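Local structure of telomerase reverse transcriptase (6ZD1) at residues Q349-E354 / D474-T479. The protein probably extends telomeres as a reverse transcriptase, adding simple sequence repeats to chromosome ends by copying a template within its RNA component. Residues are numbered along the deposited sequence; the frame is centred on the assembly and turned at random.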
ATOM      1  N   GLN A 349       3.622  -6.885 -24.797  1.00 49.21           N
ATOM      2  CA  GLN A 349       4.776  -7.617 -24.285  1.00 50.16           C
ATOM      3  C   GLN A 349       5.969  -7.493 -25.221  1.00 50.40           C
ATOM      4  O   GLN A 349       7.110  -7.328 -24.769  1.00 60.43           O
ATOM      5  CB  GLN A 349       4.418  -9.087 -24.070  1.00 49.79           C
ATOM      6  CG  GLN A 349       3.441  -9.322 -22.932  1.00 49.91           C
ATOM      7  CD  GLN A 349       3.050 -10.777 -22.812  1.00 55.51           C
ATOM      8  OE1 GLN A 349       3.594 -11.633 -23.510  1.00 53.79           O
ATOM      9  NE2 GLN A 349       2.097 -11.067 -21.932  1.00 51.06           N
ATOM     10  N   ASN A 350       5.731  -7.565 -26.530  1.00 49.69           N
ATOM     11  CA  ASN A 350       6.840  -7.470 -27.472  1.00 51.78           C
ATOM     12  C   ASN A 350       7.441  -6.070 -27.473  1.00 56.13           C
ATOM     13  O   ASN A 350       8.669  -5.918 -27.442  1.00 54.65           O
ATOM     14  CB  ASN A 350       6.373  -7.875 -28.868  1.00 55.91           C
ATOM     15  CG  ASN A 350       6.148  -9.372 -28.991  1.00 51.66           C
ATOM     16  OD1 ASN A 350       6.754 -10.160 -28.265  1.00 51.11           O
ATOM     17  ND2 ASN A 350       5.276  -9.773 -29.909  1.00 51.83           N
ATOM     18  N   ALA A 351       6.600  -5.034 -27.466  1.00 52.04           N
ATOM     19  CA  ALA A 351       7.124  -3.677 -27.360  1.00 51.96           C
ATOM     20  C   ALA A 351       7.880  -3.491 -26.051  1.00 53.17           C
ATOM     21  O   ALA A 351       8.911  -2.812 -26.014  1.00 53.47           O
ATOM     22  CB  ALA A 351       5.994  -2.656 -27.485  1.00 51.15           C
ATOM     23  N   LEU A 352       7.394  -4.106 -24.969  1.00 53.13           N
ATOM     24  CA  LEU A 352       8.103  -4.011 -23.697  1.00 51.51           C
ATOM     25  C   LEU A 352       9.472  -4.668 -23.786  1.00 56.43           C
ATOM     26  O   LEU A 352      10.467  -4.115 -23.301  1.00 56.39           O
ATOM     27  CB  LEU A 352       7.275  -4.651 -22.581  1.00 49.67           C
ATOM     28  CG  LEU A 352       7.947  -4.832 -21.214  1.00 50.70           C
ATOM     29  CD1 LEU A 352       8.401  -3.498 -20.628  1.00 51.84           C
ATOM     30  CD2 LEU A 352       7.005  -5.543 -20.254  1.00 49.74           C
ATOM     31  N   LYS A 353       9.552  -5.832 -24.437  1.00 53.25           N
ATOM     32  CA  LYS A 353      10.829  -6.529 -24.543  1.00 56.24           C
ATOM     33  C   LYS A 353      11.818  -5.737 -25.390  1.00 56.63           C
ATOM     34  O   LYS A 353      13.021  -5.727 -25.102  1.00 62.78           O
ATOM     35  CB  LYS A 353      10.619  -7.938 -25.105  1.00 53.79           C
ATOM     36  CG  LYS A 353      10.296  -8.967 -24.024  1.00 70.93           C
ATOM     37  CD  LYS A 353       9.903 -10.323 -24.597  1.00 65.01           C
ATOM     38  CE  LYS A 353       8.485 -10.303 -25.150  1.00 67.15           C
ATOM     39  NZ  LYS A 353       8.022 -11.662 -25.559  1.00 70.59           N
ATOM     40  N   GLU A 354      11.331  -5.066 -26.437  1.00 54.77           N
ATOM     41  CA  GLU A 354      12.203  -4.195 -27.220  1.00 56.61           C
ATOM     42  C   GLU A 354      12.680  -2.999 -26.399  1.00 58.39           C
ATOM     43  O   GLU A 354      13.853  -2.614 -26.479  1.00 66.74           O
ATOM     44  CB  GLU A 354      11.473  -3.722 -28.480  1.00 56.08           C
ATOM     45  CG  GLU A 354      10.970  -4.858 -29.374  1.00 74.42           C
ATOM     46  CD  GLU A 354      10.031  -4.381 -30.476  1.00 85.55           C
ATOM     47  OE1 GLU A 354       9.849  -3.151 -30.626  1.00 82.62           O
ATOM     48  OE2 GLU A 354       9.471  -5.242 -31.192  1.00 90.93           O
ATOM     49  N   ASP A 474       6.860   1.463 -16.545  1.00 52.84           N
ATOM     50  CA  ASP A 474       7.630   2.703 -16.546  1.00 49.14           C
ATOM     51  C   ASP A 474       8.653   2.716 -17.675  1.00 56.31           C
ATOM     52  O   ASP A 474       8.820   3.732 -18.359  1.00 59.01           O
ATOM     53  CB  ASP A 474       8.317   2.881 -15.191  1.00 66.59           C
ATOM     54  CG  ASP A 474       8.784   4.304 -14.949  1.00 68.35           C
ATOM     55  OD1 ASP A 474       8.530   5.180 -15.805  1.00 60.89           O
ATOM     56  OD2 ASP A 474       9.406   4.546 -13.893  1.00 72.02           O
ATOM     57  N   ILE A 475       9.342   1.593 -17.887  1.00 61.85           N
ATOM     58  CA  ILE A 475      10.313   1.499 -18.976  1.00 57.88           C
ATOM     59  C   ILE A 475       9.627   1.717 -20.319  1.00 59.18           C
ATOM     60  O   ILE A 475      10.102   2.486 -21.163  1.00 61.07           O
ATOM     61  CB  ILE A 475      11.041   0.143 -18.934  1.00 67.60           C
ATOM     62  CG1 ILE A 475      11.979   0.062 -17.731  1.00 55.96           C
ATOM     63  CG2 ILE A 475      11.816  -0.094 -20.222  1.00 55.44           C
ATOM     64  CD1 ILE A 475      12.640  -1.294 -17.588  1.00 54.99           C
ATOM     65  N   LEU A 476       8.502   1.032 -20.541  1.00 51.79           N
ATOM     66  CA  LEU A 476       7.848   1.090 -21.845  1.00 55.26           C
ATOM     67  C   LEU A 476       7.293   2.482 -22.129  1.00 64.02           C
ATOM     68  O   LEU A 476       7.510   3.037 -23.214  1.00 62.28           O
ATOM     69  CB  LEU A 476       6.738   0.036 -21.923  1.00 50.00           C
ATOM     70  CG  LEU A 476       5.965  -0.034 -23.246  1.00 51.99           C
ATOM     71  CD1 LEU A 476       6.914  -0.157 -24.425  1.00 52.44           C
ATOM     72  CD2 LEU A 476       4.972  -1.181 -23.257  1.00 58.38           C
ATOM     73  N   TYR A 477       6.583   3.072 -21.163  1.00 57.87           N
ATOM     74  CA  TYR A 477       5.979   4.380 -21.403  1.00 67.93           C
ATOM     75  C   TYR A 477       7.027   5.489 -21.464  1.00 63.22           C
ATOM     76  O   TYR A 477       6.843   6.469 -22.196  1.00 65.51           O
ATOM     77  CB  TYR A 477       4.922   4.689 -20.338  1.00 65.36           C
ATOM     78  CG  TYR A 477       3.563   4.058 -20.597  1.00 63.83           C
ATOM     79  CD1 TYR A 477       3.381   3.122 -21.610  1.00 69.40           C
ATOM     80  CD2 TYR A 477       2.458   4.414 -19.835  1.00 61.36           C
ATOM     81  CE1 TYR A 477       2.136   2.551 -21.846  1.00 63.76           C
ATOM     82  CE2 TYR A 477       1.213   3.849 -20.063  1.00 64.16           C
ATOM     83  CZ  TYR A 477       1.057   2.920 -21.067  1.00 70.50           C
ATOM     84  OH  TYR A 477      -0.182   2.362 -21.292  1.00 62.25           O
ATOM     85  N   SER A 478       8.130   5.362 -20.722  1.00 56.69           N
ATOM     86  CA  SER A 478       9.223   6.317 -20.889  1.00 63.97           C
ATOM     87  C   SER A 478       9.818   6.215 -22.286  1.00 71.12           C
ATOM     88  O   SER A 478      10.077   7.235 -22.936  1.00 80.33           O
ATOM     89  CB  SER A 478      10.306   6.087 -19.834  1.00 54.93           C
ATOM     90  OG  SER A 478       9.801   6.290 -18.524  1.00 75.50           O
ATOM     91  N   THR A 479      10.045   4.987 -22.757  1.00 63.82           N
ATOM     92  CA  THR A 479      10.513   4.774 -24.121  1.00 60.37           C
ATOM     93  C   THR A 479       9.505   5.292 -25.138  1.00 63.23           C
ATOM     94  O   THR A 479       9.882   5.911 -26.140  1.00 69.60           O
ATOM     95  CB  THR A 479      10.783   3.287 -24.347  1.00 71.96           C
ATOM     96  OG1 THR A 479      11.765   2.831 -23.409  1.00 68.57           O
ATOM     97  CG2 THR A 479      11.284   3.037 -25.761  1.00 80.93           C
TER
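The peptide group joining A351 to L352 has one face turned to the interior of its own helix and presents the other to L476, whose CD1 methyl sits almost squarely over it, 3.7 Å from A351 O. At the oxygen end of this flat group, S355 OG donates to A351 O. The same L476 methyl also meets A351 CB at 4.1 Å, while CD2 comes over the same peptide face near L352 N. L352 runs at a slant past L476 and brings its CD1 to 4.1 Å from L476 CB. With chi1 of -179°, CG of L476 stands opposite its backbone N, and the two methyls are carried out to the neighbouring helix. The close approach shows in the backbones: the CA atoms of L352 and L476 are 5.4 Å apart. Strand 334-339, which comes before helix 349-359 in the chain, probably carries motif A of the reverse transcriptase palm, and helix 469-484 probably belongs to motif B; their meeting illustrates how a leucine can pack on the flat backbone of a neighbouring helix as well as on its side chains. L352 also leans on I439, and I475 touches S355 and I359 farther along. On the far side, D474 OD1 forms salt bridges with R499 and R296. Within helix 469-484, T479 OG1 donates to I475 O at 2.8 Å, approaching from the face opposite to T479 N and tilted 32° from the carbonyl plane.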